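PDB 3LV4: glycoside hydrolase YxiA from Bacillus licheniformis, which probably hydrolyses alpha-1,5-linked L-arabinan as a calcium-binding glycoside hydrolase of family 43. Local coordinates for residues D352-Y357 / L378-K383; L359-K364 / E372-R377; A389-N394 / E401-G406; K407-V412 / E434-W439. One frame throughout, in Å; residues are numbered along the deposited sequence.

Interaction 1: D352-Y357 / L378-K383; sequences DVIGDY and LNQNGK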
loop_
_atom_site.group_PDB
_atom_site.type_symbol
_atom_site.label_atom_id
_atom_site.label_comp_id
_atom_site.label_asym_id
_atom_site.label_seq_id
_atom_site.Cartn_x
_atom_site.Cartn_y
_atom_site.Cartn_z
ATOM N N ASP A 352 16.491 -2.975 -27.569
ATOM C CA ASP A 352 16.104 -1.982 -26.569
ATOM C C ASP A 352 16.496 -2.445 -25.173
ATOM O O ASP A 352 16.887 -1.644 -24.322
ATOM C CB ASP A 352 14.588 -1.749 -26.585
ATOM C CG ASP A 352 14.102 -1.050 -27.846
ATOM O OD1 ASP A 352 14.868 -0.247 -28.427
ATOM O OD2 ASP A 352 12.936 -1.294 -28.246
ATOM N N VAL A 353 16.377 -3.747 -24.936
ATOM C CA VAL A 353 16.476 -4.267 -23.574
ATOM C C VAL A 353 17.816 -4.930 -23.254
ATOM O O VAL A 353 18.165 -5.073 -22.086
ATOM C CB VAL A 353 15.307 -5.224 -23.243
ATOM C CG1 VAL A 353 13.973 -4.488 -23.375
ATOM C CG2 VAL A 353 15.340 -6.451 -24.144
ATOM N N ILE A 354 18.560 -5.330 -24.283
ATOM C CA ILE A 354 19.924 -5.825 -24.097
ATOM C C ILE A 354 20.782 -4.761 -23.402
ATOM O O ILE A 354 20.611 -3.568 -23.654
ATOM C CB ILE A 354 20.566 -6.188 -25.455
ATOM C CG1 ILE A 354 20.049 -7.544 -25.943
ATOM C CG2 ILE A 354 22.089 -6.211 -25.351
ATOM C CD1 ILE A 354 20.171 -7.726 -27.442
ATOM N N GLY A 355 21.683 -5.176 -22.515
ATOM C CA GLY A 355 22.584 -4.226 -21.880
ATOM C C GLY A 355 22.810 -4.399 -20.386
ATOM O O GLY A 355 22.307 -5.341 -19.764
ATOM N N ASP A 356 23.576 -3.470 -19.808
ATOM C CA ASP A 356 23.906 -3.512 -18.384
ATOM C C ASP A 356 22.785 -2.889 -17.559
ATOM O O ASP A 356 22.180 -1.903 -17.972
ATOM C CB ASP A 356 25.211 -2.762 -18.115
ATOM C CG ASP A 356 26.396 -3.356 -18.858
ATOM O OD1 ASP A 356 26.459 -4.588 -19.013
ATOM O OD2 ASP A 356 27.279 -2.589 -19.281
ATOM N N TYR A 357 22.511 -3.474 -16.395
ATOM C CA TYR A 357 21.475 -2.967 -15.498
ATOM C C TYR A 357 21.969 -2.949 -14.061
ATOM O O TYR A 357 22.800 -3.774 -13.672
ATOM C CB TYR A 357 20.231 -3.870 -15.529
ATOM C CG TYR A 357 19.386 -3.797 -16.783
ATOM C CD1 TYR A 357 18.182 -3.103 -16.789
ATOM C CD2 TYR A 357 19.789 -4.431 -17.958
ATOM C CE1 TYR A 357 17.394 -3.039 -17.932
ATOM C CE2 TYR A 357 19.018 -4.373 -19.102
ATOM C CZ TYR A 357 17.819 -3.673 -19.085
ATOM O OH TYR A 357 17.045 -3.614 -20.222
ATOM N N LEU A 378 22.134 -8.156 -19.275
ATOM C CA LEU A 378 21.277 -8.993 -20.097
ATOM C C LEU A 378 21.973 -9.096 -21.442
ATOM O O LEU A 378 21.926 -8.155 -22.241
ATOM C CB LEU A 378 19.891 -8.367 -20.264
ATOM C CG LEU A 378 19.089 -8.122 -18.984
ATOM C CD1 LEU A 378 17.643 -7.762 -19.309
ATOM C CD2 LEU A 378 19.154 -9.324 -18.059
ATOM N N ASN A 379 22.646 -10.221 -21.675
ATOM C CA ASN A 379 23.403 -10.420 -22.907
ATOM C C ASN A 379 22.520 -10.790 -24.086
ATOM O O ASN A 379 21.434 -11.342 -23.922
ATOM C CB ASN A 379 24.475 -11.496 -22.719
ATOM C CG ASN A 379 25.500 -11.115 -21.675
ATOM O OD1 ASN A 379 26.512 -10.495 -21.990
ATOM N ND2 ASN A 379 25.238 -11.473 -20.423
ATOM N N GLN A 380 23.011 -10.494 -25.281
ATOM C CA GLN A 380 22.293 -10.809 -26.501
ATOM C C GLN A 380 21.975 -12.298 -26.609
ATOM O O GLN A 380 20.973 -12.683 -27.209
ATOM C CB GLN A 380 23.105 -10.352 -27.712
ATOM C CG GLN A 380 22.412 -10.581 -29.035
ATOM C CD GLN A 380 23.141 -9.913 -30.170
ATOM O OE1 GLN A 380 23.583 -8.769 -30.050
ATOM N NE2 GLN A 380 23.276 -10.622 -31.287
ATOM N N ASN A 381 22.818 -13.135 -26.017
ATOM C CA ASN A 381 22.640 -14.581 -26.149
ATOM C C ASN A 381 21.647 -15.174 -25.147
ATOM O O ASN A 381 21.497 -16.394 -25.056
ATOM C CB ASN A 381 23.991 -15.315 -26.108
ATOM C CG ASN A 381 24.664 -15.252 -24.744
ATOM O OD1 ASN A 381 25.748 -15.819 -24.540
ATOM N ND2 ASN A 381 24.029 -14.573 -23.804
ATOM N N GLY A 382 20.962 -14.315 -24.400
ATOM C CA GLY A 382 19.950 -14.787 -23.469
ATOM C C GLY A 382 20.481 -15.153 -22.097
ATOM O O GLY A 382 19.748 -15.659 -21.249
ATOM N N LYS A 383 21.760 -14.896 -21.862
ATOM C CA LYS A 383 22.329 -15.163 -20.548
ATOM C C LYS A 383 22.436 -13.897 -19.730
ATOM O O LYS A 383 22.645 -12.815 -20.277
ATOM C CB LYS A 383 23.705 -15.806 -20.678
ATOM C CG LYS A 383 23.646 -17.145 -21.385
ATOM C CD LYS A 383 24.937 -17.909 -21.278
ATOM C CE LYS A 383 24.825 -19.201 -22.070
ATOM N NZ LYS A 383 23.481 -19.831 -21.878
#

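Interaction 2: L359-K364 / E372-R377; sequences LVRHGK and ESKEIR. With CA (calcium ion), chain D.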
loop_
_atom_site.group_PDB
_atom_site.type_symbol
_atom_site.label_atom_id
_atom_site.label_comp_id
_atom_site.label_asym_id
_atom_site.label_seq_id
_atom_site.Cartn_x
_atom_site.Cartn_y
_atom_site.Cartn_z
ATOM N N LEU A 359 20.635 -4.077 -10.634
ATOM C CA LEU A 359 19.630 -5.037 -10.185
ATOM C C LEU A 359 19.387 -4.898 -8.699
ATOM O O LEU A 359 20.335 -4.926 -7.909
ATOM C CB LEU A 359 20.107 -6.465 -10.454
ATOM C CG LEU A 359 19.212 -7.605 -9.950
ATOM C CD1 LEU A 359 17.907 -7.694 -10.739
ATOM C CD2 LEU A 359 19.950 -8.940 -10.007
ATOM N N VAL A 360 18.118 -4.764 -8.317
ATOM C CA VAL A 360 17.740 -4.823 -6.907
ATOM C C VAL A 360 16.936 -6.092 -6.685
ATOM O O VAL A 360 15.975 -6.355 -7.403
ATOM C CB VAL A 360 16.876 -3.615 -6.464
ATOM C CG1 VAL A 360 16.374 -3.826 -5.036
ATOM C CG2 VAL A 360 17.675 -2.320 -6.565
ATOM N N ARG A 361 17.357 -6.892 -5.712
ATOM C CA ARG A 361 16.625 -8.089 -5.325
ATOM C C ARG A 361 16.006 -7.824 -3.960
ATOM O O ARG A 361 16.703 -7.802 -2.937
ATOM C CB ARG A 361 17.558 -9.302 -5.293
ATOM C CG ARG A 361 17.903 -9.844 -6.688
ATOM C CD ARG A 361 18.989 -10.913 -6.620
ATOM N NE ARG A 361 20.292 -10.275 -6.522
ATOM C CZ ARG A 361 21.436 -10.907 -6.281
ATOM N NH1 ARG A 361 21.455 -12.223 -6.091
ATOM N NH2 ARG A 361 22.564 -10.208 -6.219
ATOM N N HIS A 362 14.697 -7.592 -3.947
ATOM C CA HIS A 362 14.015 -7.186 -2.711
ATOM C C HIS A 362 13.869 -8.320 -1.700
ATOM O O HIS A 362 13.700 -8.069 -0.508
ATOM C CB HIS A 362 12.653 -6.563 -3.021
ATOM C CG HIS A 362 12.737 -5.278 -3.789
ATOM N ND1 HIS A 362 12.996 -4.061 -3.188
ATOM C CD2 HIS A 362 12.584 -5.021 -5.110
ATOM C CE1 HIS A 362 12.991 -3.112 -4.106
ATOM N NE2 HIS A 362 12.752 -3.668 -5.283
ATOM N N GLY A 363 13.933 -9.562 -2.174
ATOM C CA GLY A 363 13.835 -10.711 -1.285
ATOM C C GLY A 363 12.445 -10.904 -0.702
ATOM O O GLY A 363 11.469 -10.320 -1.176
ATOM N N LYS A 364 12.340 -11.739 0.323
ATOM C CA LYS A 364 11.025 -12.033 0.902
ATOM C C LYS A 364 10.983 -11.837 2.416
ATOM O O LYS A 364 9.987 -12.172 3.063
ATOM C CB LYS A 364 10.541 -13.443 0.511
ATOM C CG LYS A 364 9.361 -13.436 -0.464
ATOM C CD LYS A 364 8.061 -13.002 0.215
ATOM C CE LYS A 364 7.357 -14.159 0.936
ATOM N NZ LYS A 364 6.542 -15.038 0.018
ATOM N N GLU A 372 21.537 -2.569 -1.620
ATOM C CA GLU A 372 22.212 -1.852 -2.705
ATOM C C GLU A 372 22.052 -2.592 -4.024
ATOM O O GLU A 372 22.101 -3.823 -4.058
ATOM C CB GLU A 372 23.701 -1.692 -2.396
ATOM C CG GLU A 372 24.002 -0.795 -1.208
ATOM C CD GLU A 372 23.956 0.677 -1.556
ATOM O OE1 GLU A 372 23.863 1.003 -2.757
ATOM O OE2 GLU A 372 24.031 1.512 -0.623
ATOM N N SER A 373 21.853 -1.850 -5.108
ATOM C CA SER A 373 21.770 -2.481 -6.420
ATOM C C SER A 373 23.150 -2.968 -6.833
ATOM O O SER A 373 24.170 -2.400 -6.422
ATOM C CB SER A 373 21.224 -1.518 -7.478
ATOM O OG SER A 373 22.158 -0.484 -7.754
ATOM N N LYS A 374 23.169 -4.020 -7.649
ATOM C CA LYS A 374 24.402 -4.571 -8.185
ATOM C C LYS A 374 24.280 -4.706 -9.698
ATOM O O LYS A 374 23.177 -4.900 -10.222
ATOM C CB LYS A 374 24.690 -5.928 -7.545
ATOM C CG LYS A 374 24.774 -5.834 -6.030
ATOM C CD LYS A 374 25.433 -7.038 -5.419
ATOM C CE LYS A 374 25.657 -6.814 -3.933
ATOM N NZ LYS A 374 25.765 -8.099 -3.205
ATOM N N GLU A 375 25.409 -4.602 -10.394
ATOM C CA GLU A 375 25.401 -4.616 -11.856
ATOM C C GLU A 375 25.320 -6.004 -12.466
ATOM O O GLU A 375 26.048 -6.919 -12.072
ATOM C CB GLU A 375 26.626 -3.885 -12.419
ATOM C CG GLU A 375 26.713 -2.457 -11.974
ATOM C CD GLU A 375 27.807 -1.686 -12.683
ATOM O OE1 GLU A 375 28.435 -2.235 -13.615
ATOM O OE2 GLU A 375 28.038 -0.522 -12.310
ATOM N N ILE A 376 24.426 -6.136 -13.444
ATOM C CA ILE A 376 24.294 -7.346 -14.231
ATOM C C ILE A 376 24.243 -6.950 -15.695
ATOM O O ILE A 376 24.116 -5.765 -16.015
ATOM C CB ILE A 376 22.999 -8.109 -13.880
ATOM C CG1 ILE A 376 21.760 -7.270 -14.224
ATOM C CG2 ILE A 376 22.994 -8.505 -12.404
ATOM C CD1 ILE A 376 20.460 -8.065 -14.192
ATOM N N ARG A 377 24.359 -7.932 -16.582
ATOM C CA ARG A 377 24.138 -7.686 -18.004
ATOM C C ARG A 377 23.139 -8.676 -18.575
ATOM O O ARG A 377 23.259 -9.886 -18.363
ATOM C CB ARG A 377 25.447 -7.752 -18.799
ATOM C CG ARG A 377 25.237 -7.536 -20.290
ATOM C CD ARG A 377 26.547 -7.374 -21.049
ATOM N NE ARG A 377 26.302 -7.083 -22.460
ATOM C CZ ARG A 377 26.087 -5.864 -22.951
ATOM N NH1 ARG A 377 26.093 -4.805 -22.147
ATOM N NH2 ARG A 377 25.869 -5.699 -24.249
HETATM CA CA CA D . 27.020 0.754 -10.458
HETATM O O HOH W 1 19.898 -6.064 -4.213
HETATM O O HOH W 2 26.236 -0.824 -8.681
HETATM O O HOH W 3 29.289 0.231 -8.883
HETATM O O HOH W 4 27.087 2.682 -12.323
#

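Interaction 3: A389-N394 / E401-G406; sequences AGTWKN and ELKIDG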
loop_
_atom_site.group_PDB
_atom_site.type_symbol
_atom_site.label_atom_id
_atom_site.label_comp_id
_atom_site.label_asym_id
_atom_site.label_seq_id
_atom_site.Cartn_x
_atom_site.Cartn_y
_atom_site.Cartn_z
ATOM N N ALA A 389 24.317 -15.019 -12.124
ATOM C CA ALA A 389 24.292 -15.798 -13.351
ATOM C C ALA A 389 22.867 -16.290 -13.564
ATOM O O ALA A 389 22.193 -16.707 -12.617
ATOM C CB ALA A 389 25.264 -16.974 -13.264
ATOM N N GLY A 390 22.396 -16.233 -14.800
ATOM C CA GLY A 390 21.057 -16.707 -15.089
ATOM C C GLY A 390 20.712 -16.588 -16.554
ATOM O O GLY A 390 21.595 -16.467 -17.403
ATOM N N THR A 391 19.420 -16.630 -16.846
ATOM C CA THR A 391 18.945 -16.485 -18.218
ATOM C C THR A 391 17.773 -15.508 -18.268
ATOM O O THR A 391 17.141 -15.217 -17.248
ATOM C CB THR A 391 18.513 -17.840 -18.828
ATOM O OG1 THR A 391 17.335 -18.317 -18.166
ATOM C CG2 THR A 391 19.619 -18.876 -18.686
ATOM N N TRP A 392 17.489 -14.992 -19.456
ATOM C CA TRP A 392 16.402 -14.048 -19.602
ATOM C C TRP A 392 15.874 -14.113 -21.021
ATOM O O TRP A 392 16.580 -14.534 -21.947
ATOM C CB TRP A 392 16.890 -12.627 -19.301
ATOM C CG TRP A 392 17.730 -12.077 -20.415
ATOM C CD1 TRP A 392 19.058 -12.300 -20.619
ATOM C CD2 TRP A 392 17.290 -11.243 -21.499
ATOM N NE1 TRP A 392 19.476 -11.654 -21.757
ATOM C CE2 TRP A 392 18.411 -10.997 -22.317
ATOM C CE3 TRP A 392 16.055 -10.680 -21.857
ATOM C CZ2 TRP A 392 18.342 -10.208 -23.468
ATOM C CZ3 TRP A 392 15.988 -9.898 -22.999
ATOM C CH2 TRP A 392 17.125 -9.670 -23.792
ATOM N N LYS A 393 14.625 -13.705 -21.191
ATOM C CA LYS A 393 14.091 -13.467 -22.518
ATOM C C LYS A 393 13.002 -12.413 -22.468
ATOM O O LYS A 393 12.363 -12.207 -21.425
ATOM C CB LYS A 393 13.562 -14.751 -23.145
ATOM C CG LYS A 393 12.430 -15.401 -22.403
ATOM C CD LYS A 393 12.061 -16.715 -23.091
ATOM C CE LYS A 393 11.053 -17.509 -22.292
ATOM N NZ LYS A 393 10.482 -18.644 -23.083
ATOM N N ASN A 394 12.818 -11.719 -23.585
ATOM C CA ASN A 394 11.673 -10.832 -23.717
ATOM C C ASN A 394 10.599 -11.530 -24.526
ATOM O O ASN A 394 10.896 -12.170 -25.540
ATOM C CB ASN A 394 12.059 -9.495 -24.363
ATOM C CG ASN A 394 12.565 -9.656 -25.779
ATOM O OD1 ASN A 394 13.605 -10.266 -26.010
ATOM N ND2 ASN A 394 11.830 -9.097 -26.741
ATOM N N GLU A 401 11.015 -12.603 -18.887
ATOM C CA GLU A 401 11.145 -13.780 -18.044
ATOM C C GLU A 401 12.618 -13.889 -17.663
ATOM O O GLU A 401 13.484 -13.756 -18.522
ATOM C CB GLU A 401 10.694 -15.029 -18.802
ATOM C CG GLU A 401 10.625 -16.273 -17.955
ATOM C CD GLU A 401 10.167 -17.488 -18.749
ATOM O OE1 GLU A 401 9.658 -17.323 -19.880
ATOM O OE2 GLU A 401 10.308 -18.606 -18.234
ATOM N N LEU A 402 12.906 -14.092 -16.379
ATOM C CA LEU A 402 14.287 -14.274 -15.933
ATOM C C LEU A 402 14.398 -15.516 -15.081
ATOM O O LEU A 402 13.462 -15.874 -14.363
ATOM C CB LEU A 402 14.775 -13.100 -15.078
ATOM C CG LEU A 402 14.520 -11.660 -15.481
ATOM C CD1 LEU A 402 13.223 -11.189 -14.849
ATOM C CD2 LEU A 402 15.696 -10.806 -15.014
ATOM N N LYS A 403 15.552 -16.164 -15.154
ATOM C CA LYS A 403 15.848 -17.263 -14.250
ATOM C C LYS A 403 17.111 -16.945 -13.481
ATOM O O LYS A 403 18.201 -16.891 -14.052
ATOM C CB LYS A 403 15.980 -18.580 -15.007
ATOM C CG LYS A 403 14.669 -19.074 -15.589
ATOM C CD LYS A 403 14.798 -20.528 -16.036
ATOM C CE LYS A 403 13.448 -21.121 -16.421
ATOM N NZ LYS A 403 12.941 -20.504 -17.668
ATOM N N ILE A 404 16.941 -16.718 -12.182
ATOM C CA ILE A 404 18.014 -16.296 -11.293
ATOM C C ILE A 404 17.798 -16.970 -9.954
ATOM O O ILE A 404 16.655 -17.157 -9.541
ATOM C CB ILE A 404 17.937 -14.773 -11.034
ATOM C CG1 ILE A 404 18.079 -13.993 -12.339
ATOM C CG2 ILE A 404 18.982 -14.344 -10.030
ATOM C CD1 ILE A 404 17.611 -12.536 -12.220
ATOM N N ASP A 405 18.889 -17.331 -9.280
ATOM C CA ASP A 405 18.828 -17.747 -7.876
ATOM C C ASP A 405 17.859 -18.911 -7.664
ATOM O O ASP A 405 17.185 -18.992 -6.626
ATOM C CB ASP A 405 18.453 -16.553 -6.970
ATOM C CG ASP A 405 19.573 -15.495 -6.873
ATOM O OD1 ASP A 405 20.755 -15.880 -6.728
ATOM O OD2 ASP A 405 19.275 -14.274 -6.920
ATOM N N GLY A 406 17.796 -19.809 -8.649
ATOM C CA GLY A 406 16.963 -20.997 -8.570
ATOM C C GLY A 406 15.477 -20.763 -8.785
ATOM O O GLY A 406 14.665 -21.670 -8.598
HETATM O O HOH W 5 21.515 -16.719 -10.061
#

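Interaction 4: K407-V412 / E434-W439; sequences KTYDGV and EGDAVW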
loop_
_atom_site.group_PDB
_atom_site.type_symbol
_atom_site.label_atom_id
_atom_site.label_comp_id
_atom_site.label_asym_id
_atom_site.label_seq_id
_atom_site.Cartn_x
_atom_site.Cartn_y
_atom_site.Cartn_z
ATOM N N LYS A 407 15.121 -19.546 -9.186
ATOM C CA LYS A 407 13.719 -19.173 -9.339
ATOM C C LYS A 407 13.429 -18.608 -10.727
ATOM O O LYS A 407 14.349 -18.243 -11.460
ATOM C CB LYS A 407 13.314 -18.177 -8.249
ATOM C CG LYS A 407 13.202 -18.830 -6.881
ATOM C CD LYS A 407 12.943 -17.824 -5.790
ATOM C CE LYS A 407 14.190 -17.012 -5.515
ATOM N NZ LYS A 407 13.983 -16.117 -4.355
ATOM N N THR A 408 12.148 -18.569 -11.082
ATOM C CA THR A 408 11.712 -17.989 -12.345
ATOM C C THR A 408 10.896 -16.739 -12.057
ATOM O O THR A 408 10.009 -16.757 -11.209
ATOM C CB THR A 408 10.846 -18.971 -13.153
ATOM O OG1 THR A 408 11.618 -20.140 -13.465
ATOM C CG2 THR A 408 10.380 -18.321 -14.450
ATOM N N TYR A 409 11.214 -15.656 -12.758
ATOM C CA TYR A 409 10.581 -14.369 -12.523
ATOM C C TYR A 409 9.872 -13.911 -13.777
ATOM O O TYR A 409 10.441 -13.959 -14.870
ATOM C CB TYR A 409 11.631 -13.321 -12.152
ATOM C CG TYR A 409 12.329 -13.581 -10.846
ATOM C CD1 TYR A 409 13.404 -14.466 -10.771
ATOM C CD2 TYR A 409 11.916 -12.947 -9.680
ATOM C CE1 TYR A 409 14.054 -14.710 -9.565
ATOM C CE2 TYR A 409 12.556 -13.184 -8.472
ATOM C CZ TYR A 409 13.621 -14.065 -8.423
ATOM O OH TYR A 409 14.258 -14.297 -7.230
ATOM N N ASP A 410 8.634 -13.458 -13.613
ATOM C CA ASP A 410 7.838 -12.953 -14.721
ATOM C C ASP A 410 7.560 -11.488 -14.480
ATOM O O ASP A 410 7.087 -11.110 -13.405
ATOM C CB ASP A 410 6.517 -13.719 -14.807
ATOM C CG ASP A 410 6.711 -15.137 -15.309
ATOM O OD1 ASP A 410 6.955 -15.298 -16.519
ATOM O OD2 ASP A 410 6.635 -16.086 -14.499
ATOM N N GLY A 411 7.841 -10.652 -15.470
ATOM C CA GLY A 411 7.669 -9.228 -15.270
ATOM C C GLY A 411 7.454 -8.448 -16.541
ATOM O O GLY A 411 7.101 -9.011 -17.588
ATOM N N VAL A 412 7.668 -7.139 -16.435
ATOM C CA VAL A 412 7.348 -6.209 -17.506
ATOM C C VAL A 412 8.477 -5.193 -17.674
ATOM O O VAL A 412 9.048 -4.730 -16.675
ATOM C CB VAL A 412 6.015 -5.470 -17.207
ATOM C CG1 VAL A 412 5.622 -4.584 -18.381
ATOM C CG2 VAL A 412 4.894 -6.475 -16.926
ATOM N N GLU A 434 7.556 -17.632 -5.622
ATOM C CA GLU A 434 7.964 -17.577 -4.220
ATOM C C GLU A 434 7.616 -16.248 -3.548
ATOM O O GLU A 434 7.580 -16.148 -2.319
ATOM C CB GLU A 434 9.461 -17.859 -4.097
ATOM C CG GLU A 434 9.820 -19.348 -4.236
ATOM C CD GLU A 434 9.893 -19.827 -5.678
ATOM O OE1 GLU A 434 9.796 -19.003 -6.612
ATOM O OE2 GLU A 434 10.067 -21.046 -5.879
ATOM N N GLY A 435 7.372 -15.231 -4.362
ATOM C CA GLY A 435 6.845 -13.973 -3.868
ATOM C C GLY A 435 7.873 -12.873 -3.685
ATOM O O GLY A 435 7.606 -11.907 -2.968
ATOM N N ASP A 436 9.042 -13.007 -4.312
ATOM C CA ASP A 436 10.045 -11.948 -4.225
ATOM C C ASP A 436 10.187 -11.208 -5.550
ATOM O O ASP A 436 9.940 -11.775 -6.629
ATOM C CB ASP A 436 11.403 -12.461 -3.705
ATOM C CG ASP A 436 12.090 -13.411 -4.675
ATOM O OD1 ASP A 436 13.122 -13.015 -5.273
ATOM O OD2 ASP A 436 11.601 -14.552 -4.839
ATOM N N ALA A 437 10.542 -9.927 -5.447
ATOM C CA ALA A 437 10.610 -9.021 -6.593
ATOM C C ALA A 437 12.036 -8.705 -7.005
ATOM O O ALA A 437 12.909 -8.512 -6.159
ATOM C CB ALA A 437 9.890 -7.719 -6.263
ATOM N N VAL A 438 12.265 -8.619 -8.311
ATOM C CA VAL A 438 13.524 -8.089 -8.824
ATOM C C VAL A 438 13.242 -6.863 -9.696
ATOM O O VAL A 438 12.265 -6.842 -10.453
ATOM C CB VAL A 438 14.330 -9.153 -9.613
ATOM C CG1 VAL A 438 14.703 -10.310 -8.688
ATOM C CG2 VAL A 438 13.541 -9.655 -10.824
ATOM N N TRP A 439 14.082 -5.840 -9.569
ATOM C CA TRP A 439 13.966 -4.631 -10.380
ATOM C C TRP A 439 15.261 -4.423 -11.121
ATOM O O TRP A 439 16.337 -4.607 -10.555
ATOM C CB TRP A 439 13.800 -3.394 -9.500
ATOM C CG TRP A 439 12.476 -3.210 -8.841
ATOM C CD1 TRP A 439 11.369 -4.012 -8.935
ATOM C CD2 TRP A 439 12.116 -2.121 -7.994
ATOM N NE1 TRP A 439 10.341 -3.483 -8.182
ATOM C CE2 TRP A 439 10.777 -2.323 -7.598
ATOM C CE3 TRP A 439 12.805 -1.001 -7.515
ATOM C CZ2 TRP A 439 10.111 -1.433 -6.755
ATOM C CZ3 TRP A 439 12.143 -0.123 -6.676
ATOM C CH2 TRP A 439 10.808 -0.343 -6.307
HETATM O O HOH W 6 10.366 -19.849 -9.179
#

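Interaction 1: D352-Y357 / L378-K383
Two backbone bonds close this contact: G355 N gives to L378 O at 3.0 Å, nearly straight and on a lone pair in the carbonyl plane, and L378 N returns one to G355 O. G355 and L378 thus form an antiparallel hydrogen-bonded pair within the C-terminal lipocalin-like domain. The side chains of L378 and Y357 cross at about a right angle, L378 CG and CD1 meeting the CD2-CE2 side of the ring, with CD1 3.7 Å from Y357 CE2. Outside, I354 CD1 rests on Q380 CA and CB, the extended Q380 chain crossing it obliquely. Y357 is positioned in turn by its hydroxyl, which gives a 2.6 Å bond from Y357 OH to V353 O, in the carbonyl plane and on a lone pair, tying the strand to the end of helix 350-353. On the other segment a type I turn from N379 to G382 is closed by G382 N giving to N379 O, and just outside it K383 O accepts from both N379 N and N379 ND2. A leucine in place of Y357 would lose the hydroxyl bond and would probably loosen both the helix end and the packing on L378. W392 and F428 also pack on L378, so the contact combines an apolar interior with backbone polar atoms that satisfy one another.

Interaction 2: L359-K364 / E372-R377
From CB outward, L359 meets first polar and then apolar partners: CB lies 3.5 Å from K374 O and close to I376 CG2, while CG stands anti to the backbone N (chi1 176°) and carries CD2 to 3.9 Å from I376 CG2. The two side chains cross obliquely on the same side of the hairpin formed by strands 355-363 and 371-378. I376 holds CG1 in the crowded position between its backbone N and carbonyl carbon, which leaves CG2 facing L359. An alanine in place of I376 would remove CG2 and would probably leave L359 CD2 poorly packed. Beneath them L359 and K374 form an antiparallel hydrogen-bonded pair, with L359 N to K374 O at 2.7 Å and K374 N to L359 O on a lone pair. The strand axes then splay to 114°, and water 1 spans the gap, accepting from R361 N and donating to E372 O. R361 turns its charge to D405. V360 CG2 packs on S373 CB at 3.8 Å, and S373 OG is bonded to E358. E375 points away from L359, its extended chain placing OE2 2.5 Å from the calcium, which E358, N281 and three waters also bind. Apolar packing thus lies under one side of the strand while carboxylates gather round the metal on the other, where the calcium probably offsets their mutual repulsion.

Interaction 3: A389-N394 / E401-G406
Strands 390-395 and 399-404 form a beta hairpin of the lipocalin-like domain, their short segments running antiparallel at 178° with axes 4.6 Å apart. One face carries T391, K393, E401 and K403, the other W392 and L402. On the polar face K393 and E401 lie side by side and point the same way, both chains extended beyond CG. K393 reaches this position with CG in the crowded place between its backbone N and carbonyl carbon (chi1 62°), whereas E401 has CG anti to its backbone N. Their charged ends form a long salt bridge, K393 NZ to E401 OE1 at 3.6 Å, though the place of OE1 is less certain. E401 OE2 also takes a weak bond from K403 NZ at 3.3 Å, the K403 chain bending at its last torsion to get there. With an ammonium group near each oxygen, the carboxylate is likely to be stabilised in its charged form. T391 and K403 are likewise side by side, T391 OG1 lying 3.4 Å from K403 CB. On the other face W392 turns its indole away from L402, so the close approach of this non-hydrogen-bonded pair, 4.2 Å between W392 CA and L402 CA, is one of backbones. The indole packs on V353 and I384, and W392 NE1 donates a hydrogen bond to N379 O. L402 covers I384, Y409 and F428. Four backbone bonds hold the pairs T391-K403 and K393-E401; the bond from E401 N to K393 O runs nearly along the C=O axis. At the open end of the hairpin, water 5 donates to A389 O at 2.6 Å and accepts from D405 N.

Interaction 4: K407-V412 / E434-W439
The backbones of 407-412 and 434-439 stay well apart, Y409 CA and V438 CA being 7.9 Å from each other, so they are bridged by side chains and one water rather than by backbone pairing. D436 is the centre of the contact. Its CG takes the crowded position between the backbone N and carbonyl carbon (chi1 67°), turning both oxygens toward the other strand. Y409 OH gives to D436 OD1 at 2.6 Å, on the syn lone pair of that oxygen; OD1 lies at the edge of the tyrosine ring, in its plane, while the carboxylate plane stands 87° to the ring. K407 comes tip to tip, its chain bent at chi3, and K407 NZ forms a salt bridge with D436 OD2 at 2.9 Å, meeting it from above the carboxylate plane. S432 OG also bonds to OD2. This buried carboxylate is thus gripped by three groups, and the ammonium probably keeps it ionised. V438 crosses the Y409 ring at about a right angle, with CG1 over one face, 4.0 Å from the ring centroid, in a CH-pi contact. E434 bends at chi2 and crosses the K407 chain obliquely, E434 OE1 lying 3.4 Å from K407 CG. Water 6 donates to E434 OE1 and accepts from T408 N, joining the two segments at their outer end. Strand 423-432 lies between strands 407-418 and 437-442 in the pairing order and puts A430 and S432 against Y409. On their other sides, L402 of strand 399-404 packs on Y409, and L359 and R361 of strand 355-363 on V438.

All four contacts belong to the lipocalin-like domain. Interactions 1 and 2 hold the same two strands, 355-363 and 371-378, and are joined by the Y357-I376 backbone bond and the D356-R377 salt bridge. Interaction 3 meets interaction 1 through W392 and interaction 2 through D405 and R361; L402 and Y409 connect it by a backbone bond to interaction 4. Interactions 1, 2 and 3 are partly buried and rest on paired strands, with charged side chains on the exposed face of interaction 3 and calcium bound beside interaction 2. Interaction 4 is the buried one, where side-chain polar bonds replace backbone pairing between strands that are not adjacent.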